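Local atomic coordinates of prolyl-tRNA synthetase (PDB entry 3IAL), a protein that probably catalyses the ATP-dependent attachment of L-proline to tRNA(Pro), and here holds its reaction intermediate, prolyl-adenylate. Residues F79-L88 with E115-A126; K96-W104 with T150-N158. All coordinates share one frame; numbering follows the deposited sequence.

How the contacts relate
Running from the N terminus, the chain first lays down strand 82-84 and helix 85-88, one side of contact 1, and then helix 92-98 and the start of strand 103-108, one side of contact 2. It returns along strand 111-119 into 120-126, closing contact 1, and only after helix 124-134 does the end of strand 143-152 with the following loop close contact 2. The two loops therefore cross. Strands 111-119 and 103-108 are neighbours in one small antiparallel sheet, and Arg-120 O probably bonds Phe-152 N, 2.8 Å away. Together the contacts tie this sheet to the catalytic core, beside the prolyl-adenylate and the second subunit.

Contact 1. Residues F79-L88 with E115-A126; sequences FPTVIPESFL and ERLALRPTSETA. With PR8 (5'-O-[(R)-hydroxy{[(2S)-pyrrolidin-2-ylcarbonyl]oxy}phosphoryl]adenosine), chain H.
Ile-83 and Ala-118 pair in the small antiparallel sheet that leads into the TXE loop of the proline pocket, Thr-122 to Glu-124. They form a hydrogen-bonded pair, Ile-83 N to Ala-118 O and Ala-118 N to Ile-83 O both measuring 2.7 Å. On one face of this ladder Val-82 lies against Leu-117 and Leu-119. On the other, the CD1 end of Ile-83 reaches Arg-120 CB at 3.7 Å, its CG1 rests on Ala-126, and Leu-88 CD2 covers the Ala-118 methyl.

Arg-120 CG sits between its backbone N and carbonyl carbon (chi1 56°), and the extended chain beyond it carries the guanidinium across Thr-81, whose CA lies over the middle of one face. NH1 donates to Phe-79 O at 2.8 Å, from above the carbonyl plane; a water joins the same oxygen to NH2, and NE bonds Thr-150 O. At the far end Arg-116 NH1 makes a salt bridge to Glu-85 OE2 (2.6 Å), with carboxylate and guanidinium turned 59° apart, while Ser-86 OG donates a short bond to Glu-115 OE2.

Beyond Arg-120 the chain presents Thr-122 OG1, which accepts a bond from the prolyl nitrogen of the adenylate (2.8 Å) and gives its own proton to Glu-124 OE1. Glu-124 OE2 lies 2.7 Å from that nitrogen. The geometry is consistent with recognition of the proline ring nitrogen by the Thr-122 hydroxyl, with a Glu-124 oxygen close by, the hydroxyl oriented by the carboxylate and the loop entered from a firmly bonded Arg-120.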
loop_
_atom_site.group_PDB
_atom_site.type_symbol
_atom_site.label_atom_id
_atom_site.label_comp_id
_atom_site.label_asym_id
_atom_site.label_seq_id
_atom_site.Cartn_x
_atom_site.Cartn_y
_atom_site.Cartn_z
ATOM N N PHE B 79 1.726 6.783 -9.905
ATOM C CA PHE B 79 1.309 7.208 -11.225
ATOM C C PHE B 79 -0.036 6.567 -11.551
ATOM O O PHE B 79 -0.383 5.545 -10.961
ATOM C CB PHE B 79 2.343 6.786 -12.284
ATOM C CG PHE B 79 3.363 7.845 -12.596
ATOM C CD1 PHE B 79 4.306 8.217 -11.656
ATOM C CD2 PHE B 79 3.366 8.476 -13.830
ATOM C CE1 PHE B 79 5.242 9.205 -11.937
ATOM C CE2 PHE B 79 4.297 9.450 -14.120
ATOM C CZ PHE B 79 5.238 9.820 -13.169
ATOM N N PRO B 80 -0.791 7.166 -12.502
ATOM C CA PRO B 80 -1.981 6.545 -13.074
ATOM C C PRO B 80 -1.685 5.218 -13.759
ATOM O O PRO B 80 -0.558 4.975 -14.192
ATOM C CB PRO B 80 -2.440 7.558 -14.123
ATOM C CG PRO B 80 -1.904 8.845 -13.669
ATOM C CD PRO B 80 -0.587 8.521 -13.043
ATOM N N THR B 81 -2.706 4.379 -13.851
ATOM C CA THR B 81 -2.600 3.067 -14.475
ATOM C C THR B 81 -2.556 3.184 -15.989
ATOM O O THR B 81 -1.982 2.334 -16.676
ATOM C CB THR B 81 -3.815 2.202 -14.085
ATOM O OG1 THR B 81 -3.891 2.124 -12.660
ATOM C CG2 THR B 81 -3.730 0.796 -14.682
ATOM N N VAL B 82 -3.177 4.229 -16.509
ATOM C CA VAL B 82 -3.350 4.378 -17.951
ATOM C C VAL B 82 -2.215 5.211 -18.542
ATOM O O VAL B 82 -1.825 6.232 -17.971
ATOM C CB VAL B 82 -4.723 4.999 -18.291
ATOM C CG1 VAL B 82 -5.827 3.929 -18.199
ATOM C CG2 VAL B 82 -5.042 6.202 -17.375
ATOM N N ILE B 83 -1.677 4.748 -19.668
ATOM C CA ILE B 83 -0.615 5.447 -20.375
ATOM C C ILE B 83 -1.126 5.790 -21.766
ATOM O O ILE B 83 -1.572 4.903 -22.484
ATOM C CB ILE B 83 0.666 4.588 -20.514
ATOM C CG1 ILE B 83 1.165 4.111 -19.148
ATOM C CG2 ILE B 83 1.782 5.387 -21.185
ATOM C CD1 ILE B 83 2.429 3.279 -19.215
ATOM N N PRO B 84 -1.062 7.078 -22.157
ATOM C CA PRO B 84 -1.540 7.431 -23.491
ATOM C C PRO B 84 -0.665 6.816 -24.585
ATOM O O PRO B 84 0.546 6.693 -24.408
ATOM C CB PRO B 84 -1.464 8.963 -23.505
ATOM C CG PRO B 84 -0.465 9.308 -22.462
ATOM C CD PRO B 84 -0.506 8.234 -21.437
ATOM N N GLU B 85 -1.283 6.417 -25.694
ATOM C CA GLU B 85 -0.577 5.727 -26.783
ATOM C C GLU B 85 0.672 6.464 -27.278
ATOM O O GLU B 85 1.682 5.834 -27.562
ATOM C CB GLU B 85 -1.513 5.465 -27.968
ATOM C CG GLU B 85 -0.864 4.616 -29.060
ATOM C CD GLU B 85 -1.858 4.077 -30.070
ATOM O OE1 GLU B 85 -2.750 4.835 -30.507
ATOM O OE2 GLU B 85 -1.739 2.889 -30.435
ATOM N N SER B 86 0.601 7.789 -27.367
ATOM C CA SER B 86 1.733 8.586 -27.844
ATOM C C SER B 86 2.962 8.518 -26.923
ATOM O O SER B 86 4.093 8.575 -27.401
ATOM C CB SER B 86 1.308 10.036 -28.057
ATOM O OG SER B 86 0.687 10.543 -26.896
ATOM N N PHE B 87 2.740 8.402 -25.613
ATOM C CA PHE B 87 3.834 8.167 -24.663
ATOM C C PHE B 87 4.516 6.824 -24.938
ATOM O O PHE B 87 5.737 6.738 -25.093
ATOM C CB PHE B 87 3.304 8.151 -23.222
ATOM C CG PHE B 87 3.195 9.508 -22.577
ATOM C CD1 PHE B 87 3.139 10.678 -23.330
ATOM C CD2 PHE B 87 3.118 9.605 -21.195
ATOM C CE1 PHE B 87 3.029 11.905 -22.718
ATOM C CE2 PHE B 87 3.006 10.845 -20.571
ATOM C CZ PHE B 87 2.964 11.989 -21.328
ATOM N N LEU B 88 3.692 5.786 -25.002
ATOM C CA LEU B 88 4.155 4.401 -25.029
ATOM C C LEU B 88 4.940 4.061 -26.296
ATOM O O LEU B 88 5.816 3.195 -26.265
ATOM C CB LEU B 88 2.953 3.459 -24.884
ATOM C CG LEU B 88 3.215 1.993 -24.565
ATOM C CD1 LEU B 88 3.713 1.828 -23.138
ATOM C CD2 LEU B 88 1.941 1.182 -24.803
ATOM N N GLU B 115 -7.784 9.655 -27.702
ATOM C CA GLU B 115 -6.502 8.962 -27.659
ATOM C C GLU B 115 -6.648 7.651 -26.877
ATOM O O GLU B 115 -7.209 7.633 -25.780
ATOM C CB GLU B 115 -5.424 9.850 -27.038
ATOM C CG GLU B 115 -4.013 9.316 -27.251
ATOM C CD GLU B 115 -2.951 10.175 -26.609
ATOM O OE1 GLU B 115 -3.274 10.928 -25.670
ATOM O OE2 GLU B 115 -1.785 10.090 -27.039
ATOM N N ARG B 116 -6.144 6.560 -27.448
ATOM C CA ARG B 116 -6.218 5.247 -26.803
ATOM C C ARG B 116 -5.302 5.231 -25.587
ATOM O O ARG B 116 -4.256 5.878 -25.597
ATOM C CB ARG B 116 -5.768 4.128 -27.741
ATOM C CG ARG B 116 -6.433 4.088 -29.098
ATOM C CD ARG B 116 -5.624 3.197 -30.031
ATOM N NE ARG B 116 -5.833 1.789 -29.734
ATOM C CZ ARG B 116 -4.916 0.826 -29.829
ATOM N NH1 ARG B 116 -3.663 1.085 -30.187
ATOM N NH2 ARG B 116 -5.261 -0.422 -29.543
ATOM N N LEU B 117 -5.693 4.483 -24.559
ATOM C CA LEU B 117 -4.911 4.376 -23.327
ATOM C C LEU B 117 -4.485 2.947 -23.082
ATOM O O LEU B 117 -5.318 2.041 -23.064
ATOM C CB LEU B 117 -5.727 4.855 -22.127
ATOM C CG LEU B 117 -6.241 6.298 -22.165
ATOM C CD1 LEU B 117 -7.066 6.557 -20.926
ATOM C CD2 LEU B 117 -5.088 7.275 -22.272
ATOM N N ALA B 118 -3.188 2.739 -22.892
ATOM C CA ALA B 118 -2.678 1.420 -22.546
ATOM C C ALA B 118 -2.674 1.258 -21.033
ATOM O O ALA B 118 -2.342 2.189 -20.301
ATOM C CB ALA B 118 -1.281 1.225 -23.103
ATOM N N LEU B 119 -3.064 0.081 -20.556
ATOM C CA LEU B 119 -2.823 -0.263 -19.166
ATOM C C LEU B 119 -1.320 -0.524 -19.054
ATOM O O LEU B 119 -0.765 -1.269 -19.860
ATOM C CB LEU B 119 -3.610 -1.505 -18.762
ATOM C CG LEU B 119 -5.132 -1.464 -18.932
ATOM C CD1 LEU B 119 -5.732 -2.722 -18.327
ATOM C CD2 LEU B 119 -5.739 -0.215 -18.297
ATOM N N ARG B 120 -0.667 0.106 -18.083
ATOM C CA ARG B 120 0.787 0.011 -17.932
ATOM C C ARG B 120 1.314 -1.434 -17.875
ATOM O O ARG B 120 0.912 -2.206 -17.017
ATOM C CB ARG B 120 1.256 0.781 -16.690
ATOM C CG ARG B 120 0.599 0.355 -15.398
ATOM C CD ARG B 120 1.098 1.202 -14.243
ATOM N NE ARG B 120 0.253 0.964 -13.083
ATOM C CZ ARG B 120 -0.058 1.858 -12.154
ATOM N NH1 ARG B 120 0.406 3.104 -12.189
ATOM N NH2 ARG B 120 -0.869 1.489 -11.180
ATOM N N PRO B 121 2.182 -1.814 -18.820
ATOM C CA PRO B 121 2.918 -3.079 -18.671
ATOM C C PRO B 121 4.170 -2.915 -17.817
ATOM O O PRO B 121 4.721 -3.887 -17.306
ATOM C CB PRO B 121 3.305 -3.415 -20.105
ATOM C CG PRO B 121 3.452 -2.092 -20.772
ATOM C CD PRO B 121 2.361 -1.233 -20.164
ATOM N N THR B 122 4.609 -1.670 -17.712
ATOM C CA THR B 122 5.759 -1.245 -16.935
ATOM C C THR B 122 5.738 0.257 -17.217
ATOM O O THR B 122 5.151 0.684 -18.222
ATOM C CB THR B 122 7.084 -1.915 -17.393
ATOM O OG1 THR B 122 8.175 -1.395 -16.619
ATOM C CG2 THR B 122 7.328 -1.676 -18.884
ATOM N N SER B 123 6.308 1.067 -16.342
ATOM C CA SER B 123 5.968 2.487 -16.366
ATOM C C SER B 123 7.017 3.467 -16.914
ATOM O O SER B 123 6.815 4.674 -16.833
ATOM C CB SER B 123 5.496 2.924 -14.976
ATOM O OG SER B 123 4.507 2.029 -14.493
ATOM N N GLU B 124 8.100 2.965 -17.507
ATOM C CA GLU B 124 9.151 3.844 -18.046
ATOM C C GLU B 124 8.600 5.011 -18.865
ATOM O O GLU B 124 8.938 6.159 -18.598
ATOM C CB GLU B 124 10.167 3.074 -18.899
ATOM C CG GLU B 124 11.181 2.272 -18.088
ATOM C CD GLU B 124 10.634 0.958 -17.545
ATOM O OE1 GLU B 124 9.501 0.563 -17.903
ATOM O OE2 GLU B 124 11.347 0.317 -16.754
ATOM N N THR B 125 7.754 4.721 -19.850
ATOM C CA THR B 125 7.343 5.747 -20.814
ATOM C C THR B 125 6.551 6.871 -20.146
ATOM O O THR B 125 6.709 8.043 -20.491
ATOM C CB THR B 125 6.544 5.145 -21.999
ATOM O OG1 THR B 125 5.393 4.446 -21.512
ATOM C CG2 THR B 125 7.408 4.179 -22.801
ATOM N N ALA B 126 5.734 6.504 -19.164
ATOM C CA ALA B 126 4.927 7.456 -18.403
ATOM C C ALA B 126 5.787 8.251 -17.426
ATOM O O ALA B 126 5.686 9.472 -17.358
ATOM C CB ALA B 126 3.806 6.723 -17.664
HETATM C C PR8 H . 11.359 -4.211 -15.347
HETATM N N PR8 H . 10.635 -1.906 -15.395
HETATM O O PR8 H . 10.213 -4.449 -15.733
HETATM P P PR8 H . 11.813 -6.653 -15.277
HETATM N N1 PR8 H . 4.247 -12.451 -13.400
HETATM C C2 PR8 H . 4.806 -12.184 -12.225
HETATM N N3 PR8 H . 5.927 -11.467 -12.118
HETATM C C4 PR8 H . 6.542 -10.986 -13.197
HETATM C C5 PR8 H . 5.991 -11.253 -14.446
HETATM C C6 PR8 H . 4.818 -11.999 -14.533
HETATM N N6 PR8 H . 4.273 -12.256 -15.722
HETATM N N7 PR8 H . 6.769 -10.678 -15.355
HETATM C C8 PR8 H . 7.771 -10.074 -14.713
HETATM N N9 PR8 H . 7.645 -10.263 -13.393
HETATM C CA PR8 H . 11.782 -2.769 -15.065
HETATM C CB PR8 H . 12.041 -2.613 -13.576
HETATM C CD PR8 H . 10.416 -1.017 -14.259
HETATM C CG PR8 H . 10.794 -1.886 -13.053
HETATM C "C1'" PR8 H . 8.592 -9.732 -12.360
HETATM O O10 PR8 H . 12.341 -5.133 -15.157
HETATM O O1P PR8 H . 11.500 -7.058 -16.671
HETATM C "C2'" PR8 H . 9.982 -10.410 -12.424
HETATM O "O2'" PR8 H . 10.474 -10.646 -11.096
HETATM O O2P PR8 H . 13.002 -7.554 -14.681
HETATM C "C3'" PR8 H . 10.849 -9.338 -13.044
HETATM O "O3'" PR8 H . 12.217 -9.533 -12.679
HETATM C "C4'" PR8 H . 10.265 -8.153 -12.297
HETATM O "O4'" PR8 H . 8.857 -8.310 -12.582
HETATM C "C5'" PR8 H . 10.844 -6.875 -12.863
HETATM O "O5'" PR8 H . 10.582 -6.793 -14.251
HETATM O O HOH W 1 -2.378 3.980 -9.987
HETATM O O HOH W 2 -4.171 6.783 -29.832
#

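Contact 2. Residues K96-W104 with T150-N158; sequences KGFEAECFW and TIFRHETKN
Glu-101 receives the loop after strand 143-152 with two acceptors. Its backbone O takes the N-H of His-154 at 2.8 Å in a nearly straight bond. Its carboxylate then takes the next amide: Glu-155 N lies 3.1 Å from Glu-101 OE1, met nearly along the C-O axis. A bend at chi2 (-79°) folds the Glu-101 side chain back to bring OE1 there, and the same oxygen touches the CB atoms of Arg-153 and Glu-155. A water accepts from Phe-103 N at 2.8 Å and lies 3.1 Å from Phe-152 O, bridging the two backbones just beyond these bonds.

Farther out, aromatic groups take over. His-154 CB sits over one face of the Phe-103 ring, 4.0 Å from its centroid, and the imidazole turns an edge toward that face in a T-shaped pair with planes at 86°. Ala-100 O lies in the imidazole plane near CD2, while ND1 is held by Arg-166. Phe-103 CD2 also meets Phe-152 CB at 3.8 Å, and the ring also packs on Val-105 of the second subunit. Elsewhere, Phe-98 CE1 stands over the centre of the Arg-153 guanidinium, the ring tilted 61° to it; Arg-153 NE is bonded to Pro-121 O. The Phe-98 ring and the bond to Pro-121 O thus limit where this arginine, which touches the prolyl-adenylate, can swing.

Phe-152 to Glu-155 spell the Phe-Arg-X-Glu signature of class II synthetase motif 2, whose first strand ends here; the 96-104 segment bonds and packs against the start of its loop beside the active site.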
loop_
_atom_site.group_PDB
_atom_site.type_symbol
_atom_site.label_atom_id
_atom_site.label_comp_id
_atom_site.label_asym_id
_atom_site.label_seq_id
_atom_site.Cartn_x
_atom_site.Cartn_y
_atom_site.Cartn_z
ATOM N N LYS B 96 8.568 -2.251 -29.019
ATOM C CA LYS B 96 8.591 -3.557 -29.699
ATOM C C LYS B 96 8.658 -4.710 -28.697
ATOM O O LYS B 96 8.111 -5.792 -28.946
ATOM C CB LYS B 96 9.768 -3.670 -30.676
ATOM C CG LYS B 96 9.740 -2.700 -31.853
ATOM C CD LYS B 96 8.413 -2.697 -32.614
ATOM C CE LYS B 96 8.433 -1.680 -33.750
ATOM N NZ LYS B 96 8.821 -0.311 -33.283
ATOM N N GLY B 97 9.333 -4.473 -27.572
ATOM C CA GLY B 97 9.425 -5.462 -26.506
ATOM C C GLY B 97 8.105 -5.710 -25.796
ATOM O O GLY B 97 7.873 -6.804 -25.288
ATOM N N PHE B 98 7.228 -4.709 -25.780
ATOM C CA PHE B 98 6.016 -4.763 -24.955
ATOM C C PHE B 98 4.671 -4.645 -25.689
ATOM O O PHE B 98 3.638 -4.977 -25.110
ATOM C CB PHE B 98 6.105 -3.689 -23.858
ATOM C CG PHE B 98 7.083 -4.029 -22.759
ATOM C CD1 PHE B 98 6.826 -5.079 -21.895
ATOM C CD2 PHE B 98 8.256 -3.303 -22.593
ATOM C CE1 PHE B 98 7.720 -5.403 -20.886
ATOM C CE2 PHE B 98 9.158 -3.620 -21.584
ATOM C CZ PHE B 98 8.891 -4.673 -20.733
ATOM N N GLU B 99 4.670 -4.206 -26.947
ATOM C CA GLU B 99 3.411 -3.863 -27.627
ATOM C C GLU B 99 2.387 -5.001 -27.679
ATOM O O GLU B 99 1.183 -4.749 -27.705
ATOM C CB GLU B 99 3.663 -3.318 -29.042
ATOM C CG GLU B 99 4.200 -4.316 -30.060
ATOM C CD GLU B 99 4.244 -3.727 -31.475
ATOM O OE1 GLU B 99 3.180 -3.298 -31.989
ATOM O OE2 GLU B 99 5.345 -3.692 -32.067
ATOM N N ALA B 100 2.864 -6.242 -27.704
ATOM C CA ALA B 100 1.985 -7.403 -27.698
ATOM C C ALA B 100 1.413 -7.660 -26.300
ATOM O O ALA B 100 0.391 -8.335 -26.160
ATOM C CB ALA B 100 2.726 -8.629 -28.206
ATOM N N GLU B 101 2.076 -7.112 -25.281
ATOM C CA GLU B 101 1.662 -7.264 -23.883
ATOM C C GLU B 101 0.616 -6.245 -23.426
ATOM O O GLU B 101 0.119 -6.354 -22.307
ATOM C CB GLU B 101 2.880 -7.121 -22.949
ATOM C CG GLU B 101 4.062 -8.047 -23.246
ATOM C CD GLU B 101 3.858 -9.459 -22.739
ATOM O OE1 GLU B 101 2.702 -9.807 -22.414
ATOM O OE2 GLU B 101 4.853 -10.217 -22.666
ATOM N N CYS B 102 0.304 -5.247 -24.256
ATOM C CA CYS B 102 -0.543 -4.123 -23.828
ATOM C C CYS B 102 -2.040 -4.379 -23.973
ATOM O O CYS B 102 -2.518 -4.697 -25.065
ATOM C CB CYS B 102 -0.193 -2.851 -24.602
ATOM S SG CYS B 102 1.381 -2.124 -24.139
ATOM N N PHE B 103 -2.767 -4.242 -22.867
ATOM C CA PHE B 103 -4.222 -4.112 -22.896
ATOM C C PHE B 103 -4.549 -2.692 -23.326
ATOM O O PHE B 103 -3.945 -1.758 -22.815
ATOM C CB PHE B 103 -4.823 -4.330 -21.509
ATOM C CG PHE B 103 -4.850 -5.761 -21.065
ATOM C CD1 PHE B 103 -5.972 -6.559 -21.305
ATOM C CD2 PHE B 103 -3.773 -6.310 -20.383
ATOM C CE1 PHE B 103 -6.011 -7.884 -20.876
ATOM C CE2 PHE B 103 -3.801 -7.637 -19.952
ATOM C CZ PHE B 103 -4.919 -8.423 -20.195
ATOM N N TRP B 104 -5.499 -2.513 -24.243
ATOM C CA TRP B 104 -5.862 -1.167 -24.706
ATOM C C TRP B 104 -7.275 -0.793 -24.284
ATOM O O TRP B 104 -8.223 -1.544 -24.524
ATOM C CB TRP B 104 -5.728 -1.043 -26.230
ATOM C CG TRP B 104 -4.300 -1.109 -26.695
ATOM C CD1 TRP B 104 -3.657 -2.198 -27.191
ATOM C CD2 TRP B 104 -3.333 -0.049 -26.668
ATOM N NE1 TRP B 104 -2.352 -1.885 -27.492
ATOM C CE2 TRP B 104 -2.126 -0.574 -27.178
ATOM C CE3 TRP B 104 -3.371 1.293 -26.263
ATOM C CZ2 TRP B 104 -0.961 0.195 -27.298
ATOM C CZ3 TRP B 104 -2.218 2.062 -26.388
ATOM C CH2 TRP B 104 -1.024 1.506 -26.896
ATOM N N THR B 150 0.008 -2.431 -9.554
ATOM C CA THR B 150 -0.084 -3.555 -10.466
ATOM C C THR B 150 0.229 -3.078 -11.878
ATOM O O THR B 150 -0.014 -1.907 -12.221
ATOM C CB THR B 150 -1.446 -4.279 -10.377
ATOM O OG1 THR B 150 -2.475 -3.523 -11.030
ATOM C CG2 THR B 150 -1.823 -4.516 -8.926
ATOM N N ILE B 151 0.823 -3.979 -12.661
ATOM C CA ILE B 151 1.047 -3.781 -14.091
ATOM C C ILE B 151 0.285 -4.877 -14.833
ATOM O O ILE B 151 -0.225 -5.817 -14.199
ATOM C CB ILE B 151 2.550 -3.817 -14.458
ATOM C CG1 ILE B 151 3.234 -5.062 -13.874
ATOM C CG2 ILE B 151 3.245 -2.537 -13.977
ATOM C CD1 ILE B 151 4.551 -5.430 -14.585
ATOM N N PHE B 152 0.207 -4.758 -16.159
ATOM C CA PHE B 152 -0.654 -5.622 -16.977
ATOM C C PHE B 152 0.079 -6.177 -18.205
ATOM O O PHE B 152 0.662 -5.419 -18.972
ATOM C CB PHE B 152 -1.903 -4.847 -17.418
ATOM C CG PHE B 152 -2.744 -4.344 -16.268
ATOM C CD1 PHE B 152 -3.848 -5.067 -15.828
ATOM C CD2 PHE B 152 -2.431 -3.154 -15.630
ATOM C CE1 PHE B 152 -4.623 -4.612 -14.773
ATOM C CE2 PHE B 152 -3.206 -2.684 -14.559
ATOM C CZ PHE B 152 -4.300 -3.413 -14.132
ATOM N N ARG B 153 0.048 -7.501 -18.375
ATOM C CA ARG B 153 0.715 -8.175 -19.491
ATOM C C ARG B 153 -0.246 -9.150 -20.164
ATOM O O ARG B 153 -0.522 -10.225 -19.629
ATOM C CB ARG B 153 1.943 -8.952 -19.000
ATOM C CG ARG B 153 2.962 -8.151 -18.209
ATOM C CD ARG B 153 3.989 -7.499 -19.081
ATOM N NE ARG B 153 4.898 -6.655 -18.303
ATOM C CZ ARG B 153 6.117 -6.993 -17.879
ATOM N NH1 ARG B 153 6.643 -8.184 -18.139
ATOM N NH2 ARG B 153 6.829 -6.111 -17.184
ATOM N N HIS B 154 -0.737 -8.784 -21.343
ATOM C CA HIS B 154 -1.737 -9.583 -22.056
ATOM C C HIS B 154 -1.242 -10.931 -22.573
ATOM O O HIS B 154 -1.975 -11.915 -22.500
ATOM C CB HIS B 154 -2.314 -8.806 -23.241
ATOM C CG HIS B 154 -3.017 -9.671 -24.235
ATOM N ND1 HIS B 154 -4.246 -10.244 -23.985
ATOM C CD2 HIS B 154 -2.660 -10.077 -25.477
ATOM C CE1 HIS B 154 -4.616 -10.961 -25.030
ATOM N NE2 HIS B 154 -3.674 -10.871 -25.952
ATOM N N GLU B 155 -0.030 -10.978 -23.120
ATOM C CA GLU B 155 0.416 -12.168 -23.853
ATOM C C GLU B 155 0.859 -13.308 -22.933
ATOM O O GLU B 155 1.116 -14.420 -23.401
ATOM C CB GLU B 155 1.532 -11.827 -24.855
ATOM C CG GLU B 155 1.727 -12.903 -25.938
ATOM C CD GLU B 155 2.585 -12.445 -27.105
ATOM O OE1 GLU B 155 3.807 -12.250 -26.917
ATOM O OE2 GLU B 155 2.039 -12.301 -28.219
ATOM N N THR B 156 0.937 -13.046 -21.631
ATOM C CA THR B 156 1.321 -14.084 -20.687
ATOM C C THR B 156 0.450 -15.325 -20.875
ATOM O O THR B 156 -0.784 -15.258 -20.826
ATOM C CB THR B 156 1.242 -13.605 -19.239
ATOM O OG1 THR B 156 2.173 -12.538 -19.054
ATOM C CG2 THR B 156 1.587 -14.746 -18.283
ATOM N N LYS B 157 1.131 -16.446 -21.096
ATOM C CA LYS B 157 0.519 -17.707 -21.477
ATOM C C LYS B 157 0.774 -18.694 -20.344
ATOM O O LYS B 157 1.668 -18.472 -19.527
ATOM C CB LYS B 157 1.162 -18.184 -22.785
ATOM C CG LYS B 157 0.326 -19.154 -23.609
ATOM C CD LYS B 157 0.724 -19.130 -25.092
ATOM C CE LYS B 157 2.226 -19.371 -25.310
ATOM N NZ LYS B 157 2.597 -19.302 -26.748
ATOM N N ASN B 158 -0.005 -19.771 -20.288
ATOM C CA ASN B 158 0.102 -20.754 -19.204
ATOM C C ASN B 158 0.296 -20.067 -17.857
ATOM O O ASN B 158 1.400 -20.060 -17.297
ATOM C CB ASN B 158 1.257 -21.726 -19.462
ATOM C CG ASN B 158 1.020 -22.604 -20.667
ATOM O OD1 ASN B 158 -0.099 -23.073 -20.906
ATOM N ND2 ASN B 158 2.079 -22.838 -21.441
HETATM O O HOH W 3 -1.193 -3.657 -20.678
#